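Local coordinates for penicillin-binding 1 transmembrane protein MrcA (Nitrosomonas europaea ATCC 19718, PDB 3D0F), which probably builds peptidoglycan as a bifunctional glycosyltransferase and transpeptidase, the present chain being its OB-like domain, at residues Glu21-Gln24 against Asp25-Gln28. Sequence-based numbering, arbitrary orientation.
Sequences EALQ and DIMQ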
ATOM      1  N   GLU A  21      18.941  -4.454  -3.587  1.00 22.85           N
ATOM      2  CA  GLU A  21      19.004  -3.740  -4.880  1.00 22.70           C
ATOM      3  C   GLU A  21      18.588  -4.636  -6.051  1.00 20.63           C
ATOM      4  O   GLU A  21      17.796  -4.226  -6.903  1.00 19.78           O
ATOM      5  CB  GLU A  21      20.424  -3.232  -5.119  1.00 23.30           C
ATOM      6  CG  GLU A  21      20.633  -2.435  -6.405  1.00 24.01           C
ATOM      7  CD  GLU A  21      22.031  -1.821  -6.502  1.00 26.13           C
ATOM      8  OE1 GLU A  21      22.983  -2.557  -6.877  1.00 31.97           O
ATOM      9  OE2 GLU A  21      22.161  -0.611  -6.205  1.00 30.80           O
ATOM     10  N   ALA A  22      19.134  -5.837  -6.099  1.00 18.69           N
ATOM     11  CA  ALA A  22      18.799  -6.796  -7.134  1.00 18.72           C
ATOM     12  C   ALA A  22      17.314  -7.182  -7.087  1.00 18.42           C
ATOM     13  O   ALA A  22      16.673  -7.293  -8.143  1.00 18.40           O
ATOM     14  CB  ALA A  22      19.632  -8.042  -6.972  1.00 19.53           C
ATOM     15  N   LEU A  23      16.799  -7.403  -5.875  1.00 18.86           N
ATOM     16  CA  LEU A  23      15.403  -7.757  -5.693  1.00 18.10           C
ATOM     17  C   LEU A  23      14.501  -6.608  -6.105  1.00 18.59           C
ATOM     18  O   LEU A  23      13.477  -6.823  -6.761  1.00 18.02           O
ATOM     19  CB  LEU A  23      15.082  -8.193  -4.243  1.00 19.62           C
ATOM     20  CG  LEU A  23      15.807  -9.488  -3.864  1.00 19.47           C
ATOM     21  CD1 LEU A  23      15.759  -9.706  -2.374  1.00 25.48           C
ATOM     22  CD2 LEU A  23      15.214 -10.705  -4.635  1.00 20.59           C
ATOM     23  N   GLN A  24      14.837  -5.366  -5.735  1.00 17.08           N
ATOM     24  CA  GLN A  24      14.049  -4.203  -6.187  0.60 17.52           C
ATOM     25  C   GLN A  24      14.077  -4.104  -7.701  1.00 17.89           C
ATOM     26  O   GLN A  24      13.087  -3.777  -8.359  1.00 17.69           O
ATOM     27  CB  GLN A  24      14.626  -2.883  -5.637  0.60 18.21           C
ATOM     28  CG  GLN A  24      14.358  -2.640  -4.170  0.60 18.89           C
ATOM     29  CD  GLN A  24      12.879  -2.450  -3.786  0.60 20.48           C
ATOM     30  OE1 GLN A  24      11.964  -2.278  -4.635  0.60 23.97           O
ATOM     31  NE2 GLN A  24      12.645  -2.452  -2.481  0.60 22.78           N
ATOM     32  N   ASP A  25      15.232  -4.385  -8.290  1.00 16.55           N
ATOM     33  CA  ASP A  25      15.362  -4.286  -9.756  1.00 17.02           C
ATOM     34  C   ASP A  25      14.452  -5.262 -10.481  1.00 16.63           C
ATOM     35  O   ASP A  25      13.810  -4.891 -11.486  1.00 16.75           O
ATOM     36  CB  ASP A  25      16.809  -4.520 -10.196  1.00 17.24           C
ATOM     37  CG  ASP A  25      17.691  -3.282 -10.015  1.00 19.16           C
ATOM     38  OD1 ASP A  25      17.219  -2.175  -9.616  1.00 22.10           O
ATOM     39  OD2 ASP A  25      18.884  -3.458 -10.299  1.00 23.09           O
ATOM     40  N   ILE A  26      14.332  -6.498  -9.978  1.00 15.22           N
ATOM     41  CA  ILE A  26      13.450  -7.476 -10.707  1.00 15.44           C
ATOM     42  C   ILE A  26      11.963  -7.096 -10.531  1.00 15.80           C
ATOM     43  O   ILE A  26      11.153  -7.477 -11.373  1.00 16.91           O
ATOM     44  CB  ILE A  26      13.656  -8.954 -10.340  1.00 14.93           C
ATOM     45  CG1 ILE A  26      13.339  -9.222  -8.855  1.00 16.08           C
ATOM     46  CG2 ILE A  26      15.128  -9.352 -10.613  1.00 16.92           C
ATOM     47  CD1 ILE A  26      13.405 -10.687  -8.472  1.00 18.45           C
HETATM   48  N   MSE A  27      11.645  -6.332  -9.479  1.00 16.35           N
HETATM   49  CA  MSE A  27      10.293  -5.870  -9.185  1.00 16.51           C
HETATM   50  C   MSE A  27       9.964  -4.509  -9.789  1.00 16.28           C
HETATM   51  O   MSE A  27       8.887  -3.974  -9.535  1.00 16.01           O
HETATM   52  CB  MSE A  27      10.098  -5.811  -7.661  1.00 16.46           C
HETATM   53  CG  MSE A  27      10.225  -7.109  -6.949  1.00 17.64           C
HETATM   54 SE   MSE A  27       9.655  -6.906  -5.066  0.80 26.05          SE
HETATM   55  CE  MSE A  27       7.748  -6.919  -5.210  1.00 24.41           C
ATOM     56  N   GLN A  28      10.882  -3.952 -10.562  1.00 16.67           N
ATOM     57  CA  GLN A  28      10.760  -2.554 -10.973  1.00 17.43           C
ATOM     58  C   GLN A  28       9.418  -2.176 -11.596  1.00 16.67           C
ATOM     59  O   GLN A  28       8.979  -1.045 -11.412  1.00 17.33           O
ATOM     60  CB  GLN A  28      11.905  -2.165 -11.888  1.00 18.09           C
ATOM     61  CG  GLN A  28      11.926  -2.819 -13.218  1.00 20.57           C
ATOM     62  CD  GLN A  28      13.151  -2.442 -14.052  1.00 24.40           C
ATOM     63  OE1 GLN A  28      13.905  -1.523 -13.686  1.00 30.15           O
ATOM     64  NE2 GLN A  28      13.370  -3.172 -15.160  1.00 29.33           N
TER
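The carbonyl oxygen of Glu21 takes the shortest polar bond of this helical turn, from Asp25 N at 2.9 Å, with an N-H...O angle of 149°. This i to i+4 bond and the next one, Ile26 N to Ala22 O at 3.1 Å, are the regular alpha-helical bonds of helix 20-26 in the OB-like domain. The pattern then changes: Met27 N, of a selenomethionine, is shared between an i-4 and an i-3 carbonyl, Leu23 O at 3.3 Å and Gln24 O at 3.1 Å, and both bonds are weak.

Asp25 CG stands beside its own backbone N, anti to the carbonyl carbon (chi1 -80°), which brings CG to 3.3 Å from Glu21 O, a contact between groups that do not bond. Asp25 OD2 stays 5.4 Å from Glu21 OE1, so the two acids probably raise each other's pKa slightly at most. On another face, Ile26 has CG1 between its backbone N and carbonyl carbon (chi1 62°), which sets that methylene against Leu23 O and lets Ile26 CD1 meet Leu23 CD2 at 4.2 Å. Leu11, Leu13 and Pro14 of the preceding loop border this apolar patch, touching Ile26 and Leu23.

Helix 20-26 lies far from the centre of its own chain but against the second subunit, where Leu23 packs on Phe52 of the second subunit and Met27 on Val40 of the second subunit. Gln24 NE2 donates to Lys54 O of the second subunit, and Lys54 NZ of that subunit bonds Met27 O. Within the turn, Met27 CG rests 3.3 Å from Leu23 O.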